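Local coordinates for fiber protein (Snake adenovirus 1, PDB 4UMI) that forms the trimeric head of the adenoviral fibre spike, which probably makes the first attachment of the virion to a receptor on the host cell, at residues S104-E109 / Q122-E127; T132-F137 / S157-A162. One frame throughout, in Å; residues are numbered along the deposited sequence. Where two conformers were deposited one is given.

Contact 1: residues S104-E109 / Q122-E127; sequences SLDIAE and QAREEE
D106 and Q122 both swing CG away from the backbone nitrogen (chi1 -156° and 170°), which brings their ends together from adjacent antiparallel strands. Q122 NE2 donates to the syn lone pair of D106 OD1 at 2.8 Å in a nearly straight bond, with amide and carboxylate almost coplanar. R124, the non-hydrogen-bonded partner of D106, runs alongside it and bends at chi3, offering NE to D106 OD2 at 3.5 Å in a long salt bridge; the carboxylate stands nearly perpendicular to the guanidinium and meets it at the edge.

A123 N bonds to I107 O at 2.8 Å. On the face opposite D106 and R124, I107 CG1 rests on A123 CB at 3.8 Å. A classic bulge forms where S104 and L105 both face E125: S104 N reaches E125 O at 2.9 Å, whereas the bond from L105 N is weak. S104 OG also donates to E125 OE2 at 2.6 Å, on the anti side and tilted 29° out of the carboxylate plane.

In the second subunit, E126 accepts from R124 NH2 and Q122 NE2, while K133 NZ donates to Q122 OE1. D106 and that E126, close together, share R124 and Q122 NE2; cationic R124 probably offsets their like charges.

Contact 2: residues T132-F137 / S157-A162; sequences TKRTLF and SSFLTA
F159 reaches from helix 154-161 to the strand by holding its ring arm anti to the backbone nitrogen (chi1 177°), which spans a 10.0 Å separation of the segment axes. The rim of the ring does the touching. Its CZ lies 3.8 Å from R134 CB and 3.5 Å from the carbonyl oxygen T135 O, both approached obliquely, while CE1 runs against R134 CG at 3.9 Å. The amide nitrogen of L136 sits by the ring edge, near its plane.

R134 turns CG anti to its own carbonyl carbon (chi1 -73°) and continues extended as far as NE, sliding past the phenyl ring in the opposite direction. Aliphatic carbons thus meet the ring, and the guanidinium is carried beyond it. There R134 NH1 lies 4.2 Å from A162 CB. The guanidinium finds its polar partners on the sheet: Y204 OH accepts from NH1, and E125 forms the salt bridge with NE.

On the other flank of F159 the two leucines cross at about a right angle, with methyl meeting methyl: L136 CD2 is 3.7 Å from L160 CD2, and L136 CD1 is almost as near to the same methyl. W168 of the second sheet meets the F159 ring at a shallow interplanar angle and also touches R134 and L136, joining the cluster.

Chemically the strand-helix join is mainly apolar packing, with one carbonyl oxygen near the ring rim; the helix is seated through one aromatic ring and a leucine pair, and the arginine contributes its hydrocarbon portion while its charge is satisfied along the sheet.

How the contacts relate
Contact 1 joins the first two strands of the four-stranded antiparallel sheet; contact 2 covers the third with the helix, and the centres of the two lie 8 Å apart. Between the neighbouring strands, Q122 O and F137 N are 2.8 Å apart, a probable hydrogen bond. A short salt bridge of 2.6 Å joins E125 OE1 to R134 NE. F159 of contact 2 also reaches contact 1: its CD1 packs on L105 CD2 and its CE2 on A123 CB, each at 3.5 Å. The side of the sheet bearing D106, Q122 and R124 makes polar contacts with the second subunit, while the other side receives the helix and also touches that subunit's N-terminal residues.

Contact 1: residues S104-E109 / Q122-E127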
loop_
_atom_site.group_PDB
_atom_site.type_symbol
_atom_site.label_atom_id
_atom_site.label_comp_id
_atom_site.label_asym_id
_atom_site.label_seq_id
_atom_site.Cartn_x
_atom_site.Cartn_y
_atom_site.Cartn_z
ATOM N N SER A 104 6.726 -10.993 -12.351
ATOM C CA SER A 104 7.791 -11.959 -12.553
ATOM C C SER A 104 8.077 -12.800 -11.314
ATOM O O SER A 104 8.740 -13.821 -11.397
ATOM C CB SER A 104 9.050 -11.247 -13.017
ATOM O OG SER A 104 9.322 -10.173 -12.156
ATOM N N LEU A 105 7.533 -12.407 -10.162
ATOM C CA LEU A 105 7.658 -13.166 -8.914
ATOM C C LEU A 105 6.479 -12.838 -8.020
ATOM O O LEU A 105 6.130 -11.689 -7.875
ATOM C CB LEU A 105 8.919 -12.752 -8.146
ATOM C CG LEU A 105 9.206 -13.472 -6.831
ATOM C CD1 LEU A 105 9.637 -14.908 -7.069
ATOM C CD2 LEU A 105 10.256 -12.729 -6.024
ATOM N N ASP A 106 5.906 -13.856 -7.383
ATOM C CA ASP A 106 4.918 -13.628 -6.343
ATOM C C ASP A 106 4.903 -14.821 -5.421
ATOM O O ASP A 106 4.413 -15.870 -5.816
ATOM C CB ASP A 106 3.534 -13.315 -6.939
ATOM C CG ASP A 106 2.638 -12.521 -6.004
ATOM O OD1 ASP A 106 3.102 -12.168 -4.924
ATOM O OD2 ASP A 106 1.493 -12.189 -6.391
ATOM N N ILE A 107 5.520 -14.676 -4.237
ATOM C CA ILE A 107 5.680 -15.778 -3.288
ATOM C C ILE A 107 5.262 -15.307 -1.895
ATOM O O ILE A 107 5.279 -14.127 -1.602
ATOM C CB ILE A 107 7.153 -16.299 -3.231
ATOM C CG1 ILE A 107 8.156 -15.228 -2.777
ATOM C CG2 ILE A 107 7.578 -16.899 -4.559
ATOM C CD1 ILE A 107 9.590 -15.677 -2.526
ATOM N N ALA A 108 4.907 -16.217 -1.020
ATOM C CA ALA A 108 4.577 -15.919 0.349
ATOM C C ALA A 108 5.115 -16.985 1.254
ATOM O O ALA A 108 5.290 -18.141 0.846
ATOM C CB ALA A 108 3.098 -15.782 0.557
ATOM N N GLU A 109 5.355 -16.626 2.516
ATOM C CA GLU A 109 5.996 -17.538 3.461
ATOM C C GLU A 109 5.577 -17.134 4.870
ATOM O O GLU A 109 5.459 -15.937 5.163
ATOM C CB GLU A 109 7.501 -17.365 3.274
ATOM C CG GLU A 109 8.392 -18.313 4.002
ATOM C CD GLU A 109 9.799 -18.154 3.485
ATOM O OE1 GLU A 109 9.997 -18.001 2.236
ATOM O OE2 GLU A 109 10.705 -18.199 4.327
ATOM N N GLN A 122 4.967 -11.595 1.970
ATOM C CA GLN A 122 4.788 -11.804 0.542
ATOM C C GLN A 122 5.823 -10.987 -0.186
ATOM O O GLN A 122 6.017 -9.804 0.112
ATOM C CB GLN A 122 3.359 -11.458 0.087
ATOM C CG GLN A 122 3.121 -11.409 -1.414
ATOM C CD GLN A 122 1.792 -10.834 -1.747
ATOM O OE1 GLN A 122 1.149 -10.181 -0.905
ATOM N NE2 GLN A 122 1.401 -10.971 -2.992
ATOM N N ALA A 123 6.472 -11.606 -1.169
ATOM C CA ALA A 123 7.461 -10.938 -1.992
ATOM C C ALA A 123 6.977 -10.937 -3.439
ATOM O O ALA A 123 6.709 -11.997 -4.003
ATOM C CB ALA A 123 8.813 -11.630 -1.847
ATOM N N ARG A 124 6.869 -9.755 -4.025
ATOM C CA ARG A 124 6.344 -9.585 -5.363
ATOM C C ARG A 124 7.315 -8.791 -6.204
ATOM O O ARG A 124 7.897 -7.835 -5.722
ATOM C CB ARG A 124 4.939 -8.985 -5.329
ATOM C CG ARG A 124 4.230 -8.883 -6.644
ATOM C CD ARG A 124 2.979 -8.027 -6.431
ATOM N NE ARG A 124 1.888 -8.734 -5.801
ATOM C CZ ARG A 124 0.750 -8.166 -5.391
ATOM N NH1 ARG A 124 0.565 -6.846 -5.538
ATOM N NH2 ARG A 124 -0.214 -8.911 -4.817
ATOM N N GLU A 125 7.504 -9.196 -7.463
ATOM C CA GLU A 125 8.256 -8.411 -8.427
ATOM C C GLU A 125 7.358 -8.143 -9.619
ATOM O O GLU A 125 6.761 -9.051 -10.212
ATOM C CB GLU A 125 9.553 -9.098 -8.848
ATOM C CG GLU A 125 10.331 -8.234 -9.810
ATOM C CD GLU A 125 11.620 -8.853 -10.267
ATOM O OE1 GLU A 125 12.582 -8.898 -9.496
ATOM O OE2 GLU A 125 11.690 -9.278 -11.426
ATOM N N GLU A 126 7.286 -6.859 -9.991
ATOM C CA GLU A 126 6.590 -6.421 -11.213
ATOM C C GLU A 126 7.651 -5.835 -12.137
ATOM O O GLU A 126 8.555 -5.130 -11.680
ATOM C CB GLU A 126 5.528 -5.328 -10.937
ATOM C CG GLU A 126 4.749 -4.990 -12.199
ATOM C CD GLU A 126 3.853 -3.764 -12.162
ATOM O OE1 GLU A 126 3.606 -3.175 -11.109
ATOM O OE2 GLU A 126 3.375 -3.355 -13.244
ATOM N N GLU A 127 7.551 -6.103 -13.426
ATOM C CA GLU A 127 8.368 -5.444 -14.406
ATOM C C GLU A 127 7.447 -4.620 -15.263
ATOM O O GLU A 127 6.407 -5.107 -15.704
ATOM C CB GLU A 127 9.111 -6.459 -15.226
ATOM C CG GLU A 127 10.133 -7.260 -14.430
ATOM C CD GLU A 127 10.669 -8.448 -15.172
ATOM O OE1 GLU A 127 10.408 -8.598 -16.363
ATOM O OE2 GLU A 127 11.353 -9.258 -14.539
#

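Contact 2: residues T132-F137 / S157-A162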
loop_
_atom_site.group_PDB
_atom_site.type_symbol
_atom_site.label_atom_id
_atom_site.label_comp_id
_atom_site.label_asym_id
_atom_site.label_seq_id
_atom_site.Cartn_x
_atom_site.Cartn_y
_atom_site.Cartn_z
ATOM N N THR A 132 11.707 -2.118 -12.768
ATOM C CA THR A 132 11.361 -3.238 -11.924
ATOM C C THR A 132 10.947 -2.706 -10.575
ATOM O O THR A 132 11.592 -1.813 -10.005
ATOM C CB THR A 132 12.576 -4.162 -11.767
ATOM O OG1 THR A 132 13.001 -4.596 -13.064
ATOM C CG2 THR A 132 12.275 -5.367 -10.947
ATOM N N LYS A 133 9.849 -3.233 -10.041
ATOM C CA LYS A 133 9.364 -2.893 -8.709
ATOM C C LYS A 133 9.378 -4.161 -7.879
ATOM O O LYS A 133 8.807 -5.168 -8.274
ATOM C CB LYS A 133 7.938 -2.332 -8.728
ATOM C CG LYS A 133 7.506 -1.855 -7.342
ATOM C CD LYS A 133 6.169 -1.103 -7.190
ATOM C CE LYS A 133 4.994 -1.866 -7.665
ATOM N NZ LYS A 133 3.776 -1.055 -7.322
ATOM N N ARG A 134 10.019 -4.136 -6.730
ATOM C CA ARG A 134 10.020 -5.250 -5.787
ATOM C C ARG A 134 9.328 -4.798 -4.518
ATOM O O ARG A 134 9.747 -3.801 -3.923
ATOM C CB ARG A 134 11.418 -5.764 -5.484
ATOM C CG ARG A 134 11.974 -6.535 -6.670
ATOM C CD ARG A 134 13.433 -6.834 -6.553
ATOM N NE ARG A 134 13.939 -7.465 -7.790
ATOM C CZ ARG A 134 15.120 -7.207 -8.358
ATOM N NH1 ARG A 134 15.967 -6.317 -7.836
ATOM N NH2 ARG A 134 15.463 -7.837 -9.471
ATOM N N THR A 135 8.277 -5.497 -4.138
ATOM C CA THR A 135 7.477 -5.161 -2.958
ATOM C C THR A 135 7.485 -6.285 -1.938
ATOM O O THR A 135 7.249 -7.448 -2.274
ATOM C CB THR A 135 6.019 -4.867 -3.340
ATOM O OG1 THR A 135 5.958 -3.858 -4.357
ATOM C CG2 THR A 135 5.202 -4.405 -2.155
ATOM N N LEU A 136 7.763 -5.913 -0.692
ATOM C CA LEU A 136 7.616 -6.789 0.456
ATOM C C LEU A 136 6.323 -6.416 1.208
ATOM O O LEU A 136 6.198 -5.265 1.622
ATOM C CB LEU A 136 8.807 -6.645 1.387
ATOM C CG LEU A 136 8.795 -7.557 2.601
ATOM C CD1 LEU A 136 8.985 -9.022 2.218
ATOM C CD2 LEU A 136 9.865 -7.131 3.609
ATOM N N PHE A 137 5.430 -7.365 1.397
ATOM C CA PHE A 137 4.246 -7.198 2.194
ATOM C C PHE A 137 4.455 -8.001 3.473
ATOM O O PHE A 137 4.991 -9.101 3.445
ATOM C CB PHE A 137 3.008 -7.737 1.466
ATOM C CG PHE A 137 2.676 -7.065 0.180
ATOM C CD1 PHE A 137 3.161 -7.516 -1.045
ATOM C CD2 PHE A 137 1.777 -6.014 0.177
ATOM C CE1 PHE A 137 2.735 -6.880 -2.208
ATOM C CE2 PHE A 137 1.390 -5.390 -0.980
ATOM C CZ PHE A 137 1.878 -5.809 -2.177
ATOM N N SER A 157 15.212 -14.984 1.218
ATOM C CA SER A 157 16.444 -14.354 1.598
ATOM C C SER A 157 17.075 -13.674 0.389
ATOM O O SER A 157 17.549 -12.553 0.499
ATOM C CB SER A 157 17.415 -15.362 2.232
ATOM O OG SER A 157 16.920 -15.848 3.473
ATOM N N SER A 158 17.080 -14.348 -0.774
ATOM C CA SER A 158 17.589 -13.776 -2.014
ATOM C C SER A 158 16.848 -12.487 -2.369
ATOM O O SER A 158 17.450 -11.476 -2.704
ATOM C CB SER A 158 17.456 -14.801 -3.155
ATOM O OG SER A 158 17.939 -14.296 -4.394
ATOM N N PHE A 159 15.521 -12.531 -2.305
ATOM C CA PHE A 159 14.712 -11.354 -2.647
ATOM C C PHE A 159 15.070 -10.186 -1.703
ATOM O O PHE A 159 15.249 -9.063 -2.139
ATOM C CB PHE A 159 13.254 -11.731 -2.467
ATOM C CG PHE A 159 12.289 -10.604 -2.719
ATOM C CD1 PHE A 159 11.807 -10.350 -3.968
ATOM C CD2 PHE A 159 11.865 -9.792 -1.668
ATOM C CE1 PHE A 159 10.893 -9.349 -4.210
ATOM C CE2 PHE A 159 10.962 -8.806 -1.910
ATOM C CZ PHE A 159 10.480 -8.584 -3.165
ATOM N N LEU A 160 15.153 -10.462 -0.406
ATOM C CA LEU A 160 15.387 -9.409 0.580
ATOM C C LEU A 160 16.783 -8.786 0.453
ATOM O O LEU A 160 16.966 -7.570 0.641
ATOM C CB LEU A 160 15.177 -9.933 1.980
ATOM C CG LEU A 160 13.719 -10.252 2.308
ATOM C CD1 LEU A 160 13.629 -10.961 3.629
ATOM C CD2 LEU A 160 12.833 -9.015 2.313
ATOM N N THR A 161 17.789 -9.594 0.096
ATOM C CA THR A 161 19.163 -9.121 0.052
ATOM C C THR A 161 19.380 -8.242 -1.172
ATOM O O THR A 161 20.309 -7.437 -1.210
ATOM C CB THR A 161 20.142 -10.297 0.021
ATOM O OG1 THR A 161 19.977 -11.023 -1.189
ATOM C CG2 THR A 161 19.993 -11.168 1.194
ATOM N N ALA A 162 18.519 -8.371 -2.173
ATOM C CA ALA A 162 18.662 -7.585 -3.404
ATOM C C ALA A 162 18.432 -6.064 -3.249
ATOM O O ALA A 162 18.825 -5.265 -4.102
ATOM C CB ALA A 162 17.772 -8.153 -4.503
#